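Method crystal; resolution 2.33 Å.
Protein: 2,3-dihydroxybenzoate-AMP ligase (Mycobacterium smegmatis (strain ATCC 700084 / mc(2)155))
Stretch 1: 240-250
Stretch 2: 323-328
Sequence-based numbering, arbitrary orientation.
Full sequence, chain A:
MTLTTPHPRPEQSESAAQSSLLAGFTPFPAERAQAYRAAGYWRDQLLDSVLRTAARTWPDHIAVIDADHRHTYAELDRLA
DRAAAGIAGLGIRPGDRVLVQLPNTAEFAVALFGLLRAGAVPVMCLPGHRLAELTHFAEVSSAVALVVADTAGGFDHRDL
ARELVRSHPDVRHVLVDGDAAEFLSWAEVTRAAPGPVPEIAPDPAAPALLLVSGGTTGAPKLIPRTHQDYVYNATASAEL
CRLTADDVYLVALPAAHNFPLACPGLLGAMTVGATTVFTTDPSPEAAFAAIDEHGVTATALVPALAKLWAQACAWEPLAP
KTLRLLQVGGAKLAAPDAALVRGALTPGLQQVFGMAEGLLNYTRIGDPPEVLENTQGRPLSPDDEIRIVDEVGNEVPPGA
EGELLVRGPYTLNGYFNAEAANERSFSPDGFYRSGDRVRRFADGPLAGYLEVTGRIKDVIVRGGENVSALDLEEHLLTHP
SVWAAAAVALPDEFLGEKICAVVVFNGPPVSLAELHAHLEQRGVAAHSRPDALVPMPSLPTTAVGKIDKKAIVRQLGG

Stretch 1 (240-250) LCRLTADDVYL
Stretch 2, residues 323-328: LRLLQV

Leu323 points its CA-to-CB bond away from the first stretch and touches nothing there, so the contact begins at Arg324. Still in loop (phi/psi -139/-20), Arg324 has its CA-to-CB bond pointing toward the other stretch, with chi1 p, chi2 133° and chi3 t, and spans a gap in which Arg324 CA lies 9.3 Å from Asp247 CA. Its guanidinium serves two groups, a carboxylate and a backbone carbonyl; Asp247 OD1 and Cys241 O lie near its plane. Arg324 NE bonds Asp247 OD1 at 3.1 Å and Arg324 NH2 bonds Asp247 OD2 at 3.2 Å, a salt bridge; Arg324 NH1 and NH2 share Cys241 O at 3.1 and 3.0 Å. That carbonyl sits just where a helix gives way: Arg242 follows with positive phi (64/35) in a Schellman motif. Asp247 (chi1 m) closes a type I turn from Thr244, with Asp247 N to Thr244 O at 2.9 Å, while Thr244 N bonds Asp247 OD2 at 2.7 Å.

At Leu325 the strand begins and the chemistry turns apolar. With chi1 t and chi2 p, Leu325 CD2 packs 3.8 Å from Cys241 CB, and Leu325 CA lies 8.0 Å from Cys241 CA. Leu326, alternating, is out of reach. The CA-to-CB bond of Gln327 (m, t, -68°) points toward again: Gln327 NE2 lies 3.9 Å from Cys241 SG, and the O of a water donates to Gln327 OE1 (2.8 Å) and accepts from Tyr249 OH (2.5 Å). Val328 is out of reach.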

# COMPACT_ATOMS: atom_id res chain seq x y z
N LEU A 240 -14.39 -0.40 13.88
CA LEU A 240 -15.46 -0.11 12.95
C LEU A 240 -16.10 -1.40 12.48
O LEU A 240 -17.33 -1.49 12.33
CB LEU A 240 -14.93 0.70 11.76
CG LEU A 240 -15.88 1.14 10.63
CD1 LEU A 240 -15.35 2.41 9.98
CD2 LEU A 240 -16.05 0.04 9.57
N CYS A 241 -15.28 -2.42 12.28
CA CYS A 241 -15.77 -3.71 11.82
C CYS A 241 -16.35 -4.53 12.96
O CYS A 241 -16.85 -5.63 12.73
CB CYS A 241 -14.67 -4.52 11.14
SG CYS A 241 -14.08 -3.79 9.59
N ARG A 242 -16.25 -3.99 14.17
CA ARG A 242 -16.82 -4.61 15.36
C ARG A 242 -16.18 -5.97 15.68
O ARG A 242 -16.86 -6.89 16.16
CB ARG A 242 -18.34 -4.75 15.21
CG ARG A 242 -19.04 -3.48 14.69
CD ARG A 242 -19.76 -2.71 15.80
NE ARG A 242 -20.31 -1.43 15.33
CZ ARG A 242 -20.88 -0.51 16.12
NH1 ARG A 242 -21.00 -0.71 17.43
NH2 ARG A 242 -21.34 0.62 15.59
N LEU A 243 -14.89 -6.11 15.40
CA LEU A 243 -14.15 -7.35 15.68
C LEU A 243 -14.08 -7.62 17.19
O LEU A 243 -13.84 -6.71 17.99
CB LEU A 243 -12.73 -7.28 15.11
CG LEU A 243 -12.49 -7.26 13.59
CD1 LEU A 243 -10.98 -7.43 13.27
CD2 LEU A 243 -13.32 -8.31 12.86
N THR A 244 -14.28 -8.88 17.58
CA THR A 244 -14.11 -9.28 18.97
C THR A 244 -13.14 -10.46 19.04
O THR A 244 -12.76 -11.02 18.01
CB THR A 244 -15.46 -9.66 19.65
OG1 THR A 244 -15.97 -10.87 19.09
CG2 THR A 244 -16.51 -8.54 19.51
N ALA A 245 -12.75 -10.85 20.25
CA ALA A 245 -11.89 -12.02 20.44
C ALA A 245 -12.50 -13.31 19.87
O ALA A 245 -11.80 -14.32 19.73
CB ALA A 245 -11.58 -12.21 21.91
N ASP A 246 -13.78 -13.27 19.53
CA ASP A 246 -14.47 -14.44 18.97
C ASP A 246 -14.36 -14.50 17.44
O ASP A 246 -14.65 -15.53 16.84
CB ASP A 246 -15.95 -14.44 19.36
CG ASP A 246 -16.17 -14.49 20.87
OD1 ASP A 246 -15.44 -15.26 21.56
OD2 ASP A 246 -17.07 -13.77 21.36
N ASP A 247 -13.95 -13.41 16.79
CA ASP A 247 -13.86 -13.45 15.33
C ASP A 247 -12.66 -14.28 14.88
O ASP A 247 -11.65 -14.37 15.57
CB ASP A 247 -13.78 -12.04 14.74
CG ASP A 247 -15.10 -11.32 14.75
OD1 ASP A 247 -16.02 -11.76 14.02
OD2 ASP A 247 -15.23 -10.31 15.48
N VAL A 248 -12.80 -14.88 13.71
CA VAL A 248 -11.73 -15.64 13.06
C VAL A 248 -11.56 -15.08 11.65
O VAL A 248 -12.39 -15.32 10.78
CB VAL A 248 -12.06 -17.15 13.02
CG1 VAL A 248 -10.91 -17.93 12.43
CG2 VAL A 248 -12.40 -17.66 14.44
N TYR A 249 -10.49 -14.31 11.44
CA TYR A 249 -10.27 -13.62 10.16
C TYR A 249 -9.40 -14.45 9.21
O TYR A 249 -8.35 -14.95 9.60
CB TYR A 249 -9.65 -12.25 10.40
CG TYR A 249 -9.26 -11.49 9.16
CD1 TYR A 249 -10.21 -10.79 8.42
CD2 TYR A 249 -7.93 -11.45 8.73
CE1 TYR A 249 -9.84 -10.08 7.26
CE2 TYR A 249 -7.55 -10.75 7.58
CZ TYR A 249 -8.51 -10.08 6.85
OH TYR A 249 -8.14 -9.38 5.73
N LEU A 250 -9.85 -14.61 7.98
CA LEU A 250 -9.11 -15.41 7.01
C LEU A 250 -8.35 -14.51 6.06
O LEU A 250 -8.94 -13.68 5.37
CB LEU A 250 -10.06 -16.32 6.23
CG LEU A 250 -9.49 -17.08 5.03
CD1 LEU A 250 -8.70 -18.31 5.50
CD2 LEU A 250 -10.60 -17.48 4.08
N LEU A 323 -19.65 -17.11 8.61
CA LEU A 323 -19.21 -15.84 8.02
C LEU A 323 -20.22 -14.72 8.32
O LEU A 323 -21.43 -14.92 8.29
CB LEU A 323 -18.98 -16.03 6.51
CG LEU A 323 -18.16 -14.99 5.74
CD1 LEU A 323 -16.69 -15.00 6.14
CD2 LEU A 323 -18.30 -15.19 4.25
N ARG A 324 -19.72 -13.53 8.63
CA ARG A 324 -20.57 -12.42 9.02
C ARG A 324 -20.08 -11.12 8.40
O ARG A 324 -20.83 -10.15 8.31
CB ARG A 324 -20.61 -12.27 10.53
CG ARG A 324 -19.29 -11.81 11.13
CD ARG A 324 -19.54 -10.70 12.11
NE ARG A 324 -18.32 -10.19 12.74
CZ ARG A 324 -17.96 -8.91 12.75
NH1 ARG A 324 -18.72 -8.00 12.16
NH2 ARG A 324 -16.85 -8.54 13.38
N LEU A 325 -18.81 -11.10 8.01
CA LEU A 325 -18.21 -9.93 7.39
C LEU A 325 -17.37 -10.36 6.20
O LEU A 325 -16.33 -11.00 6.37
CB LEU A 325 -17.35 -9.15 8.40
CG LEU A 325 -16.58 -7.93 7.83
CD1 LEU A 325 -17.51 -6.81 7.40
CD2 LEU A 325 -15.59 -7.42 8.84
N LEU A 326 -17.85 -10.03 5.02
CA LEU A 326 -17.08 -10.15 3.79
C LEU A 326 -16.75 -8.77 3.26
O LEU A 326 -17.61 -8.08 2.72
CB LEU A 326 -17.84 -10.95 2.74
CG LEU A 326 -17.14 -11.09 1.39
CD1 LEU A 326 -15.81 -11.76 1.60
CD2 LEU A 326 -17.98 -11.92 0.46
N GLN A 327 -15.50 -8.35 3.45
CA GLN A 327 -15.03 -7.10 2.88
C GLN A 327 -14.66 -7.32 1.43
O GLN A 327 -14.12 -8.37 1.07
CB GLN A 327 -13.80 -6.56 3.62
CG GLN A 327 -13.89 -6.40 5.12
CD GLN A 327 -12.56 -5.93 5.72
OE1 GLN A 327 -11.56 -6.67 5.72
NE2 GLN A 327 -12.52 -4.68 6.18
N VAL A 328 -14.96 -6.34 0.59
CA VAL A 328 -14.53 -6.37 -0.80
C VAL A 328 -13.92 -5.02 -1.19
O VAL A 328 -14.53 -3.97 -1.01
CB VAL A 328 -15.68 -6.74 -1.73
CG1 VAL A 328 -15.21 -6.73 -3.20
CG2 VAL A 328 -16.23 -8.11 -1.34
O HOH W 1 -8.79 -6.94 6.03